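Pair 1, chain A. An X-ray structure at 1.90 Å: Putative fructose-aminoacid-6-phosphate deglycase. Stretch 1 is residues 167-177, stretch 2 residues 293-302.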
# COMPACT_ATOMS: atom_id res chain seq x y z
N GLN A 167 8.52 -22.31 18.51
CA GLN A 167 9.49 -23.06 17.70
C GLN A 167 10.25 -22.17 16.70
O GLN A 167 11.29 -22.58 16.16
CB GLN A 167 8.77 -24.12 16.90
CG GLN A 167 8.13 -25.19 17.74
CD GLN A 167 9.12 -26.14 18.38
OE1 GLN A 167 10.25 -26.31 17.91
NE2 GLN A 167 8.69 -26.81 19.44
N LEU A 168 9.78 -20.95 16.46
CA LEU A 168 10.39 -20.09 15.44
C LEU A 168 11.79 -19.57 15.81
O LEU A 168 12.58 -19.26 14.93
CB LEU A 168 9.47 -18.90 15.11
CG LEU A 168 9.63 -18.35 13.70
CD1 LEU A 168 9.19 -19.45 12.69
CD2 LEU A 168 8.84 -17.09 13.54
N GLN A 169 12.11 -19.46 17.10
CA GLN A 169 13.45 -18.97 17.44
C GLN A 169 14.49 -19.95 16.91
O GLN A 169 15.51 -19.52 16.41
CB GLN A 169 13.65 -18.74 18.93
CG GLN A 169 14.99 -18.04 19.28
CD GLN A 169 15.12 -16.68 18.67
OE1 GLN A 169 14.12 -15.95 18.53
NE2 GLN A 169 16.36 -16.27 18.35
N ALA A 170 14.24 -21.26 16.99
CA ALA A 170 15.19 -22.23 16.48
C ALA A 170 15.33 -22.08 14.95
O ALA A 170 16.43 -22.25 14.40
CB ALA A 170 14.76 -23.65 16.84
N VAL A 171 14.23 -21.71 14.29
CA VAL A 171 14.23 -21.47 12.84
C VAL A 171 15.15 -20.28 12.53
O VAL A 171 15.96 -20.34 11.59
CB VAL A 171 12.80 -21.20 12.26
CG1 VAL A 171 12.84 -21.10 10.73
CG2 VAL A 171 11.78 -22.30 12.69
N TYR A 172 15.01 -19.20 13.31
CA TYR A 172 15.86 -18.02 13.19
C TYR A 172 17.33 -18.39 13.29
O TYR A 172 18.12 -17.99 12.47
CB TYR A 172 15.55 -17.06 14.32
CG TYR A 172 14.32 -16.20 14.22
CD1 TYR A 172 13.29 -16.42 13.31
CD2 TYR A 172 14.16 -15.17 15.12
CE1 TYR A 172 12.16 -15.59 13.27
CE2 TYR A 172 13.07 -14.34 15.09
CZ TYR A 172 12.07 -14.54 14.18
OH TYR A 172 11.00 -13.67 14.26
N GLU A 173 17.68 -19.21 14.28
CA GLU A 173 19.09 -19.56 14.51
C GLU A 173 19.67 -20.32 13.36
O GLU A 173 20.80 -20.09 12.94
CB GLU A 173 19.26 -20.43 15.76
CG GLU A 173 18.77 -19.84 17.06
CD GLU A 173 19.47 -18.56 17.51
OE1 GLU A 173 20.61 -18.29 17.08
OE2 GLU A 173 18.86 -17.83 18.33
N LYS A 174 18.91 -21.29 12.89
CA LYS A 174 19.40 -22.09 11.78
C LYS A 174 19.50 -21.25 10.52
O LYS A 174 20.46 -21.35 9.77
CB LYS A 174 18.53 -23.30 11.46
CG LYS A 174 18.49 -24.33 12.51
CD LYS A 174 17.79 -25.54 11.99
CE LYS A 174 17.52 -26.56 13.08
NZ LYS A 174 16.50 -26.03 14.01
N ALA A 175 18.49 -20.41 10.29
CA ALA A 175 18.47 -19.54 9.11
C ALA A 175 19.62 -18.52 9.12
O ALA A 175 20.25 -18.29 8.10
CB ALA A 175 17.11 -18.83 9.00
N LEU A 176 19.89 -17.93 10.28
CA LEU A 176 21.01 -16.96 10.43
C LEU A 176 22.36 -17.61 10.12
O LEU A 176 23.21 -17.01 9.46
CB LEU A 176 21.03 -16.36 11.84
CG LEU A 176 19.82 -15.46 12.02
CD1 LEU A 176 19.57 -15.08 13.51
CD2 LEU A 176 19.98 -14.22 11.13
N LYS A 177 22.55 -18.83 10.62
CA LYS A 177 23.78 -19.58 10.43
C LYS A 177 23.97 -19.89 8.97
O LYS A 177 25.04 -19.70 8.38
CB LYS A 177 23.67 -20.90 11.21
CG LYS A 177 24.82 -21.90 11.08
CD LYS A 177 24.52 -23.11 12.01
CE LYS A 177 25.52 -24.28 11.91
NZ LYS A 177 25.44 -25.07 10.62
N TYR A 293 2.15 -17.79 7.43
CA TYR A 293 2.01 -16.61 8.27
C TYR A 293 3.28 -16.31 9.04
O TYR A 293 3.54 -15.14 9.36
CB TYR A 293 0.84 -16.77 9.26
CG TYR A 293 -0.51 -17.13 8.65
CD1 TYR A 293 -0.96 -16.52 7.48
CD2 TYR A 293 -1.40 -17.97 9.32
CE1 TYR A 293 -2.19 -16.82 6.95
CE2 TYR A 293 -2.68 -18.28 8.78
CZ TYR A 293 -3.05 -17.67 7.59
OH TYR A 293 -4.27 -17.87 6.99
N LEU A 294 4.09 -17.34 9.32
CA LEU A 294 5.33 -17.18 10.09
C LEU A 294 6.60 -16.92 9.28
O LEU A 294 7.56 -16.33 9.78
CB LEU A 294 5.55 -18.42 10.99
CG LEU A 294 4.49 -18.60 12.09
CD1 LEU A 294 4.58 -20.00 12.73
CD2 LEU A 294 4.53 -17.47 13.15
N ALA A 295 6.61 -17.34 8.02
CA ALA A 295 7.80 -17.14 7.16
C ALA A 295 8.28 -15.70 7.10
O ALA A 295 9.51 -15.49 7.07
CB ALA A 295 7.57 -17.65 5.76
N PRO A 296 7.35 -14.72 7.04
CA PRO A 296 7.87 -13.34 6.97
C PRO A 296 8.74 -12.91 8.17
O PRO A 296 9.64 -12.05 8.02
CB PRO A 296 6.61 -12.47 6.92
CG PRO A 296 5.45 -13.34 6.82
CD PRO A 296 5.88 -14.78 6.95
N LEU A 297 8.44 -13.46 9.35
CA LEU A 297 9.23 -13.17 10.57
C LEU A 297 10.65 -13.67 10.39
O LEU A 297 11.62 -12.98 10.74
CB LEU A 297 8.64 -13.79 11.81
CG LEU A 297 7.41 -13.12 12.37
CD1 LEU A 297 6.30 -12.90 11.32
CD2 LEU A 297 6.89 -13.95 13.52
N VAL A 298 10.79 -14.85 9.83
CA VAL A 298 12.11 -15.41 9.57
C VAL A 298 12.87 -14.62 8.52
O VAL A 298 14.04 -14.33 8.67
CB VAL A 298 12.01 -16.86 9.08
CG1 VAL A 298 13.41 -17.43 8.99
CG2 VAL A 298 11.17 -17.70 10.06
N LEU A 299 12.18 -14.27 7.42
CA LEU A 299 12.78 -13.49 6.34
C LEU A 299 13.26 -12.14 6.90
O LEU A 299 14.39 -11.69 6.63
CB LEU A 299 11.78 -13.34 5.17
CG LEU A 299 11.49 -14.57 4.28
CD1 LEU A 299 10.22 -14.43 3.42
CD2 LEU A 299 12.75 -14.82 3.39
N ASN A 300 12.44 -11.54 7.74
CA ASN A 300 12.80 -10.29 8.37
C ASN A 300 14.04 -10.39 9.26
O ASN A 300 14.88 -9.47 9.27
CB ASN A 300 11.66 -9.79 9.24
CG ASN A 300 11.94 -8.45 9.80
OD1 ASN A 300 12.12 -7.51 9.05
ND2 ASN A 300 11.92 -8.32 11.14
N ARG A 301 14.14 -11.48 10.02
CA ARG A 301 15.28 -11.68 10.91
C ARG A 301 16.57 -11.87 10.11
O ARG A 301 17.61 -11.33 10.45
CB ARG A 301 15.06 -12.89 11.81
CG ARG A 301 16.21 -13.18 12.81
CD ARG A 301 16.43 -12.00 13.80
NE ARG A 301 17.66 -12.11 14.57
CZ ARG A 301 18.85 -11.64 14.18
NH1 ARG A 301 19.02 -11.04 13.02
NH2 ARG A 301 19.89 -11.77 14.97
N VAL A 302 16.50 -12.65 9.04
CA VAL A 302 17.68 -12.87 8.19
C VAL A 302 18.15 -11.56 7.57
O VAL A 302 19.35 -11.26 7.56
CB VAL A 302 17.38 -13.89 7.10
CG1 VAL A 302 18.49 -13.92 6.06
CG2 VAL A 302 17.14 -15.28 7.75

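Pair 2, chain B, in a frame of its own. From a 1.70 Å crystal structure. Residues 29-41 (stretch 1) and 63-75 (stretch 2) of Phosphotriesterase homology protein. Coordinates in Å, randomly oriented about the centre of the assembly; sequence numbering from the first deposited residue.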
# COMPACT_ATOMS: atom_id res chain seq x y z
N LEU B 29 2.46 6.13 14.74
CA LEU B 29 2.10 4.72 14.93
C LEU B 29 3.38 3.93 15.18
O LEU B 29 4.04 3.48 14.25
CB LEU B 29 1.35 4.20 13.69
CG LEU B 29 0.84 2.76 13.75
CD1 LEU B 29 -0.28 2.65 14.79
CD2 LEU B 29 0.33 2.37 12.39
N ASP B 30 3.72 3.76 16.46
CA ASP B 30 4.93 3.05 16.85
C ASP B 30 4.79 2.25 18.15
O ASP B 30 5.78 2.00 18.84
CB ASP B 30 6.09 4.05 17.00
CG ASP B 30 5.90 5.02 18.19
OD1 ASP B 30 4.77 5.15 18.72
OD2 ASP B 30 6.90 5.66 18.59
N GLN B 31 3.56 1.87 18.50
CA GLN B 31 3.33 1.12 19.73
C GLN B 31 3.56 -0.36 19.50
O GLN B 31 2.66 -1.10 19.11
CB GLN B 31 1.93 1.42 20.25
CG GLN B 31 1.72 2.92 20.47
CD GLN B 31 0.38 3.26 21.10
OE1 GLN B 31 -0.66 3.18 20.46
NE2 GLN B 31 0.41 3.67 22.37
N TYR B 32 4.79 -0.76 19.76
CA TYR B 32 5.25 -2.12 19.55
C TYR B 32 4.38 -3.27 20.02
O TYR B 32 4.00 -4.12 19.22
CB TYR B 32 6.66 -2.27 20.10
CG TYR B 32 7.30 -3.58 19.73
CD1 TYR B 32 7.59 -3.88 18.40
CD2 TYR B 32 7.61 -4.53 20.70
CE1 TYR B 32 8.17 -5.09 18.05
CE2 TYR B 32 8.20 -5.74 20.37
CZ TYR B 32 8.48 -6.02 19.04
OH TYR B 32 9.08 -7.21 18.72
N ALA B 33 4.12 -3.34 21.33
CA ALA B 33 3.31 -4.42 21.89
C ALA B 33 1.96 -4.53 21.18
O ALA B 33 1.57 -5.62 20.75
CB ALA B 33 3.12 -4.23 23.39
N PHE B 34 1.27 -3.40 21.02
CA PHE B 34 -0.02 -3.38 20.35
C PHE B 34 0.06 -3.86 18.91
O PHE B 34 -0.80 -4.61 18.45
CB PHE B 34 -0.62 -1.97 20.36
CG PHE B 34 -0.96 -1.46 21.72
CD1 PHE B 34 -1.01 -2.31 22.82
CD2 PHE B 34 -1.26 -0.11 21.90
CE1 PHE B 34 -1.35 -1.83 24.07
CE2 PHE B 34 -1.60 0.38 23.15
CZ PHE B 34 -1.64 -0.48 24.23
N ILE B 35 1.08 -3.39 18.18
CA ILE B 35 1.24 -3.79 16.78
C ILE B 35 1.53 -5.28 16.67
O ILE B 35 0.97 -5.95 15.80
CB ILE B 35 2.26 -2.88 16.01
CG1 ILE B 35 1.44 -1.81 15.23
CG2 ILE B 35 3.09 -3.70 15.02
CD1 ILE B 35 -0.03 -2.16 14.89
N CYS B 36 2.35 -5.82 17.57
CA CYS B 36 2.65 -7.25 17.58
C CYS B 36 1.36 -8.06 17.86
O CYS B 36 1.14 -9.10 17.25
CB CYS B 36 3.68 -7.59 18.65
SG CYS B 36 5.38 -7.17 18.22
N GLN B 37 0.53 -7.58 18.77
CA GLN B 37 -0.73 -8.27 19.10
C GLN B 37 -1.65 -8.28 17.88
O GLN B 37 -2.29 -9.30 17.59
CB GLN B 37 -1.42 -7.60 20.30
CG GLN B 37 -0.71 -7.84 21.64
CD GLN B 37 -0.99 -6.75 22.69
OE1 GLN B 37 -2.03 -6.08 22.68
NE2 GLN B 37 -0.03 -6.57 23.60
N GLU B 38 -1.68 -7.17 17.14
CA GLU B 38 -2.50 -7.06 15.93
C GLU B 38 -2.01 -8.03 14.86
O GLU B 38 -2.81 -8.56 14.09
CB GLU B 38 -2.46 -5.63 15.39
CG GLU B 38 -3.07 -4.58 16.33
CD GLU B 38 -4.56 -4.36 16.13
OE1 GLU B 38 -5.17 -4.95 15.20
OE2 GLU B 38 -5.13 -3.55 16.89
N MET B 39 -0.70 -8.26 14.79
CA MET B 39 -0.15 -9.17 13.78
C MET B 39 -0.51 -10.60 14.16
O MET B 39 -0.81 -11.41 13.29
CB MET B 39 1.36 -8.99 13.61
CG MET B 39 1.78 -7.61 13.06
SD MET B 39 1.04 -7.13 11.48
CE MET B 39 -0.16 -5.85 11.99
N ASN B 40 -0.52 -10.91 15.46
CA ASN B 40 -0.90 -12.24 15.92
C ASN B 40 -2.38 -12.49 15.58
O ASN B 40 -2.74 -13.60 15.18
CB ASN B 40 -0.68 -12.39 17.43
CG ASN B 40 0.78 -12.49 17.80
OD1 ASN B 40 1.17 -12.19 18.94
ND2 ASN B 40 1.60 -12.95 16.87
N ASP B 41 -3.21 -11.46 15.71
CA ASP B 41 -4.64 -11.58 15.39
C ASP B 41 -4.80 -11.85 13.89
O ASP B 41 -5.64 -12.64 13.47
CB ASP B 41 -5.39 -10.28 15.74
CG ASP B 41 -5.42 -9.98 17.24
OD1 ASP B 41 -4.92 -10.80 18.05
OD2 ASP B 41 -5.95 -8.91 17.60
N GLN B 63 14.23 -1.68 11.87
CA GLN B 63 14.45 -2.53 13.03
C GLN B 63 13.13 -2.96 13.68
O GLN B 63 12.95 -4.12 14.04
CB GLN B 63 15.35 -1.84 14.05
CG GLN B 63 15.87 -2.79 15.10
CD GLN B 63 16.63 -3.95 14.50
OE1 GLN B 63 17.65 -3.75 13.83
NE2 GLN B 63 16.15 -5.16 14.72
N PHE B 64 12.21 -2.01 13.77
CA PHE B 64 10.88 -2.23 14.35
C PHE B 64 10.17 -3.32 13.56
O PHE B 64 9.52 -4.19 14.15
CB PHE B 64 10.09 -0.93 14.26
CG PHE B 64 8.76 -0.97 14.97
CD1 PHE B 64 7.64 -1.53 14.35
CD2 PHE B 64 8.61 -0.38 16.22
CE1 PHE B 64 6.39 -1.49 14.98
CE2 PHE B 64 7.38 -0.34 16.85
CZ PHE B 64 6.27 -0.89 16.23
N MET B 65 10.29 -3.26 12.23
CA MET B 65 9.66 -4.25 11.36
C MET B 65 10.34 -5.61 11.50
O MET B 65 9.66 -6.65 11.50
CB MET B 65 9.65 -3.76 9.90
CG MET B 65 8.85 -2.47 9.70
SD MET B 65 8.59 -1.99 7.98
CE MET B 65 10.21 -1.30 7.57
N LEU B 66 11.66 -5.62 11.63
CA LEU B 66 12.42 -6.86 11.80
C LEU B 66 12.00 -7.52 13.11
O LEU B 66 11.88 -8.75 13.19
CB LEU B 66 13.93 -6.57 11.86
CG LEU B 66 14.68 -6.27 10.56
CD1 LEU B 66 16.10 -5.83 10.88
CD2 LEU B 66 14.68 -7.52 9.66
N ASP B 67 11.81 -6.69 14.13
CA ASP B 67 11.41 -7.16 15.45
C ASP B 67 10.00 -7.73 15.44
O ASP B 67 9.76 -8.78 16.04
CB ASP B 67 11.51 -6.03 16.49
CG ASP B 67 12.95 -5.63 16.78
OD1 ASP B 67 13.89 -6.34 16.38
OD2 ASP B 67 13.14 -4.58 17.43
N VAL B 68 9.07 -7.04 14.77
CA VAL B 68 7.69 -7.51 14.67
C VAL B 68 7.68 -8.90 14.03
O VAL B 68 7.01 -9.80 14.53
CB VAL B 68 6.79 -6.54 13.86
CG1 VAL B 68 5.48 -7.21 13.48
CG2 VAL B 68 6.49 -5.29 14.68
N MET B 69 8.45 -9.08 12.96
CA MET B 69 8.54 -10.37 12.27
C MET B 69 9.10 -11.47 13.17
O MET B 69 8.62 -12.61 13.17
CB MET B 69 9.43 -10.26 11.03
CG MET B 69 8.85 -9.45 9.88
SD MET B 69 9.73 -9.79 8.31
CE MET B 69 10.98 -8.52 8.35
N ARG B 70 10.14 -11.13 13.91
CA ARG B 70 10.80 -12.06 14.83
C ARG B 70 9.81 -12.54 15.91
O ARG B 70 9.70 -13.73 16.19
CB ARG B 70 11.99 -11.33 15.47
CG ARG B 70 12.70 -12.07 16.57
CD ARG B 70 13.91 -12.82 16.06
NE ARG B 70 14.73 -13.30 17.16
CZ ARG B 70 15.61 -14.30 17.07
NH1 ARG B 70 15.80 -14.93 15.91
NH2 ARG B 70 16.29 -14.68 18.15
N GLU B 71 9.06 -11.60 16.46
CA GLU B 71 8.09 -11.86 17.52
C GLU B 71 6.86 -12.66 17.10
O GLU B 71 6.51 -13.64 17.74
CB GLU B 71 7.66 -10.52 18.13
CG GLU B 71 6.56 -10.59 19.20
CD GLU B 71 6.97 -11.37 20.45
OE1 GLU B 71 8.12 -11.20 20.91
OE2 GLU B 71 6.13 -12.14 20.96
N THR B 72 6.24 -12.25 15.99
CA THR B 72 5.00 -12.86 15.51
C THR B 72 5.08 -13.87 14.36
O THR B 72 4.14 -14.64 14.14
CB THR B 72 4.03 -11.75 15.08
OG1 THR B 72 4.55 -11.08 13.93
CG2 THR B 72 3.86 -10.73 16.19
N GLY B 73 6.18 -13.87 13.60
CA GLY B 73 6.29 -14.79 12.49
C GLY B 73 5.63 -14.28 11.22
O GLY B 73 5.67 -14.94 10.18
N ILE B 74 5.01 -13.10 11.29
CA ILE B 74 4.39 -12.56 10.10
C ILE B 74 5.52 -12.06 9.18
O ILE B 74 6.64 -11.83 9.64
CB ILE B 74 3.38 -11.43 10.42
CG1 ILE B 74 2.37 -11.31 9.28
CG2 ILE B 74 4.12 -10.12 10.73
CD1 ILE B 74 1.17 -10.47 9.58
N ASN B 75 5.25 -12.02 7.88
CA ASN B 75 6.25 -11.54 6.92
C ASN B 75 5.93 -10.11 6.51
O ASN B 75 4.82 -9.81 6.08
CB ASN B 75 6.31 -12.44 5.68
CG ASN B 75 7.39 -11.99 4.71
OD1 ASN B 75 7.11 -11.63 3.56
ND2 ASN B 75 8.64 -11.99 5.17
O HOH W 1 9.54 -8.94 20.77

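In both pairs two helices pack side by side, running roughly in the same direction and crossing at -41° in pair 1 and -49° in pair 2, with axes 9.6 and 9.7 Å apart at closest approach. Fourteen central residues superpose with an RMSD of 0.4 Å. The register is the same: Tyr172(A) lies nearest Val298(A) as Cys36(B) lies nearest Val68(B), with CA atoms 5.8 Å apart in each case.

The matched valines, Val298(A) and Val68(B), are the shared element; their side-chain centres fall 0.1 Å apart. Each is a knob in a hole made by four matched positions: Leu168(A), Val171(A), Tyr172(A) and Ala175(A) in pair 1, Tyr32(B), Ile35(B), Cys36(B) and Met39(B) in pair 2. A compact, branched, apolar side chain suits such a hole, because it can touch several walls at once. CG2 of Val298(A) lies 3.8 Å from CG1 of Val171(A), and CG2 of Val68(B) lies 3.8 Å from CG2 of Ile35(B).

The walls distribute their bulk differently. Pair 1 places its aromatic ring at Tyr172(A), where the aliphatic part of Arg301(A) covers one face: CB of Arg301(A) is 3.9 Å from the ring centroid, almost on the ring normal. The matched Cys36(B) is small, and its SG reaches CG of Glu71(B), the counterpart of Arg301(A), at 3.7 Å. Pair 2 has its tyrosine one turn earlier, at Tyr32(B), matching Leu168(A). Its edge meets the face of Phe64(B), with centroids 5.4 Å apart and planes at 82°, whereas Leu168(A) meets Leu294(A), the counterpart of Phe64(B), through simple aliphatic contact, CD1 of Leu168(A) lying 4.1 Å from CB of Leu294(A). The phenol also brings polarity to the margin: a water lies 2.7 Å from OH of Tyr32(B) and donates a hydrogen bond to OE1 of Glu71(B), also at 2.7 Å.

One turn on from Val171(A) and Ile35(B), Ala175(A) matches Met39(B). Ala175(A) is short, and its CB touches CG2 of Val302(A) at 3.8 Å. Met39(B) is longer and flexible; its CG packs on CG1 of Val68(B) at 3.7 Å, while its SD reaches CD1 of Ile74(B), beyond the helix end, at 3.8 Å. Thr72(B), matching Val302(A), sets its CG2 4.0 Å from CB of Cys36(B), while its OG1 donates to the backbone O of Val68(B) at 2.8 Å, satisfying the hydroxyl within its own helix. Leu176(A), the counterpart of Asn40(B), has a wholly apolar side chain, and its CD1 lies over one face of the Arg301(A) guanidinium, 3.6 Å from CZ of Arg301(A).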